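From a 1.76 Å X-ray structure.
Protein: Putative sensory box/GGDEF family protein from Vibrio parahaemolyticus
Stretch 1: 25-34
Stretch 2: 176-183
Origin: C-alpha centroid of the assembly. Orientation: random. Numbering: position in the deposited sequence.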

# COMPACT_ATOMS: atom_id res chain seq x y z
N TYR A 25 -4.12 -15.72 -6.65
CA TYR A 25 -2.83 -15.88 -5.99
C TYR A 25 -2.40 -14.54 -5.29
O TYR A 25 -2.01 -14.52 -4.09
N THR A 26 -2.44 -13.50 -6.09
CA THR A 26 -1.88 -12.26 -5.61
C THR A 26 -2.84 -11.72 -4.57
O THR A 26 -2.40 -11.08 -3.58
N GLY A 27 -4.14 -11.95 -4.71
CA GLY A 27 -5.06 -11.46 -3.66
C GLY A 27 -4.76 -12.12 -2.34
O GLY A 27 -4.82 -11.47 -1.28
N ARG A 28 -4.46 -13.43 -2.37
CA ARG A 28 -4.10 -14.12 -1.14
C ARG A 28 -2.80 -13.54 -0.52
O ARG A 28 -2.68 -13.46 0.71
N GLU A 29 -1.87 -13.16 -1.36
CA GLU A 29 -0.62 -12.53 -0.84
C GLU A 29 -0.92 -11.18 -0.14
O GLU A 29 -0.41 -10.94 0.99
N TYR A 30 -1.78 -10.35 -0.73
CA TYR A 30 -2.19 -9.12 -0.03
C TYR A 30 -2.92 -9.44 1.25
O TYR A 30 -2.73 -8.71 2.25
N ASN A 31 -3.80 -10.45 1.25
CA ASN A 31 -4.45 -10.78 2.52
C ASN A 31 -3.45 -11.18 3.59
O ASN A 31 -3.61 -10.81 4.79
N ASN A 32 -2.43 -11.92 3.19
CA ASN A 32 -1.38 -12.29 4.15
C ASN A 32 -0.60 -11.07 4.64
O ASN A 32 -0.26 -10.90 5.83
N ILE A 33 -0.28 -10.21 3.72
CA ILE A 33 0.42 -8.97 4.13
C ILE A 33 -0.46 -8.18 5.17
O ILE A 33 0.03 -7.65 6.18
N GLN A 34 -1.76 -8.08 4.90
CA GLN A 34 -2.65 -7.41 5.85
C GLN A 34 -2.57 -8.08 7.25
O GLN A 34 -2.46 -7.38 8.29
N TYR A 176 6.61 -0.20 -2.37
CA TYR A 176 7.35 -1.40 -2.01
C TYR A 176 6.43 -2.64 -2.23
O TYR A 176 6.90 -3.64 -2.83
N LEU A 177 5.21 -2.60 -1.67
CA LEU A 177 4.35 -3.77 -1.78
C LEU A 177 4.11 -4.08 -3.27
O LEU A 177 4.06 -5.25 -3.64
N SER A 178 3.86 -3.04 -4.10
CA SER A 178 3.70 -3.24 -5.56
C SER A 178 4.90 -3.91 -6.17
O SER A 178 4.75 -4.82 -7.01
N SER A 179 6.09 -3.44 -5.81
CA SER A 179 7.33 -3.99 -6.33
C SER A 179 7.46 -5.45 -5.91
O SER A 179 7.92 -6.28 -6.67
N LEU A 180 6.98 -5.78 -4.72
CA LEU A 180 7.14 -7.14 -4.17
C LEU A 180 6.12 -8.09 -4.81
O LEU A 180 6.46 -9.26 -5.08
N LEU A 181 4.89 -7.64 -5.02
CA LEU A 181 3.79 -8.55 -5.22
C LEU A 181 3.24 -8.57 -6.66
O LEU A 181 2.53 -9.52 -7.04
N ASN A 182 3.44 -7.49 -7.39
CA ASN A 182 2.55 -7.28 -8.57
C ASN A 182 3.14 -7.81 -9.89
O ASN A 182 2.52 -7.59 -10.95
N TYR A 183 4.26 -8.50 -9.84
CA TYR A 183 4.72 -9.20 -11.08
C TYR A 183 4.95 -10.64 -10.76
O TYR A 183 5.56 -10.97 -9.73

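Two helical segments cross at 137° with axes 11.4 Å apart at closest approach, a gap wide enough to be filled by large side chains, and Leu 181 and Tyr 30 make the two largest contributions, together nearly half of the buried surface. Leu 181 points toward the first helix in the m,t rotamer. Leu 181 CD1 sits 3.6 Å from the centroid of the Tyr 30 ring, 8° off the normal, a CH-pi contact over one face; the same CD1 lies 4.0 Å from Ile 33 CG1.

Tyr 30 leaves its backbone sideways, but with chi1 at -81° (m) and chi2 at 91° its ring reaches across to the second stretch. The rule here is apolar face, polar tip: Tyr 30 OH donates a 2.6 Å hydrogen bond to Asn 182 OD1, and Asn 182, whose chi1 is m, is the first residue to leave helical geometry.

Ile 33 (m,m), one turn after Glu 29, extends the greasy patch, its CG2 4.0 Å from CD2 of Leu 177 (m,t), which also points in.

At the other end, polarity is handled by a water. It accepts from Thr 26 OG1 (2.7 Å) and donates to Glu 29 OE1 (2.5 Å) and to the backbone Leu 181 O (2.7 Å), tying both m-rotamer side chains to the end of the second helix.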

# COMPACT_ATOMS: atom_id res chain seq x y z
CB TYR A 25 -1.82 -16.22 -7.03
CG TYR A 25 -0.43 -16.50 -6.53
CD1 TYR A 25 0.02 -17.81 -6.40
CD2 TYR A 25 0.46 -15.47 -6.24
CE1 TYR A 25 1.34 -18.08 -5.96
CE2 TYR A 25 1.75 -15.73 -5.82
CZ TYR A 25 2.17 -17.03 -5.67
OH TYR A 25 3.48 -17.26 -5.26
CB THR A 26 -1.72 -11.30 -6.78
OG1 THR A 26 -0.72 -11.84 -7.64
CG2 THR A 26 -1.25 -9.90 -6.27
CB ARG A 28 -3.89 -15.63 -1.44
CG ARG A 28 -5.31 -16.31 -1.62
CD ARG A 28 -5.16 -17.85 -1.72
NE ARG A 28 -4.41 -18.28 -2.87
CZ ARG A 28 -4.94 -18.74 -3.99
NH1 ARG A 28 -6.25 -18.79 -4.17
NH2 ARG A 28 -4.11 -19.15 -4.92
CB GLU A 29 0.42 -12.30 -1.91
CG GLU A 29 0.90 -13.67 -2.52
CD GLU A 29 2.28 -13.59 -3.10
OE1 GLU A 29 2.48 -12.79 -4.02
OE2 GLU A 29 3.13 -14.37 -2.65
CB TYR A 30 -3.05 -8.18 -0.91
CG TYR A 30 -2.20 -7.35 -1.84
CD1 TYR A 30 -1.90 -7.81 -3.13
CD2 TYR A 30 -1.68 -6.09 -1.46
CE1 TYR A 30 -1.08 -7.04 -4.02
CE2 TYR A 30 -0.93 -5.34 -2.34
CZ TYR A 30 -0.64 -5.79 -3.61
OH TYR A 30 0.17 -5.02 -4.47
CB ASN A 31 -5.40 -11.96 2.34
CG ASN A 31 -6.62 -11.66 1.44
OD1 ASN A 31 -7.09 -10.52 1.27
ND2 ASN A 31 -7.09 -12.71 0.80
CB ASN A 32 -0.43 -13.34 3.58
CG ASN A 32 -1.04 -14.74 3.72
OD1 ASN A 32 -2.17 -14.85 4.19
ND2 ASN A 32 -0.36 -15.78 3.22
CB ILE A 33 0.71 -8.06 2.89
CG1 ILE A 33 1.82 -8.67 2.02
CG2 ILE A 33 1.07 -6.60 3.33
CD1 ILE A 33 3.19 -8.68 2.68
CB GLN A 34 -4.08 -7.48 5.34
CG GLN A 34 -5.04 -7.03 6.44
CD GLN A 34 -6.39 -6.61 5.94
OE1 GLN A 34 -6.63 -6.42 4.78
NE2 GLN A 34 -7.26 -6.37 6.89
CB TYR A 176 7.73 -1.36 -0.51
CG TYR A 176 8.29 -2.64 -0.04
CD1 TYR A 176 9.63 -2.98 -0.34
CD2 TYR A 176 7.47 -3.56 0.67
CE1 TYR A 176 10.15 -4.22 0.03
CE2 TYR A 176 8.00 -4.83 1.04
CZ TYR A 176 9.30 -5.11 0.73
OH TYR A 176 9.76 -6.39 1.12
CB LEU A 177 3.00 -3.60 -1.14
CG LEU A 177 3.14 -3.64 0.39
CD1 LEU A 177 1.68 -3.37 0.97
CD2 LEU A 177 3.73 -5.00 0.88
CB SER A 178 3.44 -1.87 -6.26
OG SER A 178 2.22 -1.42 -5.72
CB SER A 179 8.53 -3.18 -5.79
OG SER A 179 9.78 -3.80 -6.17
CB LEU A 180 6.89 -7.09 -2.62
CG LEU A 180 6.99 -8.37 -1.81
CD1 LEU A 180 8.48 -8.80 -1.77
CD2 LEU A 180 6.42 -8.14 -0.41
CB LEU A 181 2.62 -8.30 -4.28
CG LEU A 181 3.02 -8.43 -2.80
CD1 LEU A 181 1.80 -8.11 -1.95
CD2 LEU A 181 3.55 -9.79 -2.59
CB ASN A 182 2.19 -5.83 -8.79
CG ASN A 182 1.34 -5.29 -7.69
OD1 ASN A 182 0.91 -6.04 -6.80
ND2 ASN A 182 1.18 -3.94 -7.68
CB TYR A 183 6.00 -8.55 -11.57
CG TYR A 183 6.49 -9.29 -12.78
CD1 TYR A 183 5.74 -9.27 -13.96
CD2 TYR A 183 7.66 -10.03 -12.72
CE1 TYR A 183 6.18 -10.02 -15.12
CE2 TYR A 183 8.12 -10.76 -13.87
CZ TYR A 183 7.35 -10.74 -15.03
OH TYR A 183 7.75 -11.49 -16.14
O HOH W 1 1.61 -11.88 -6.20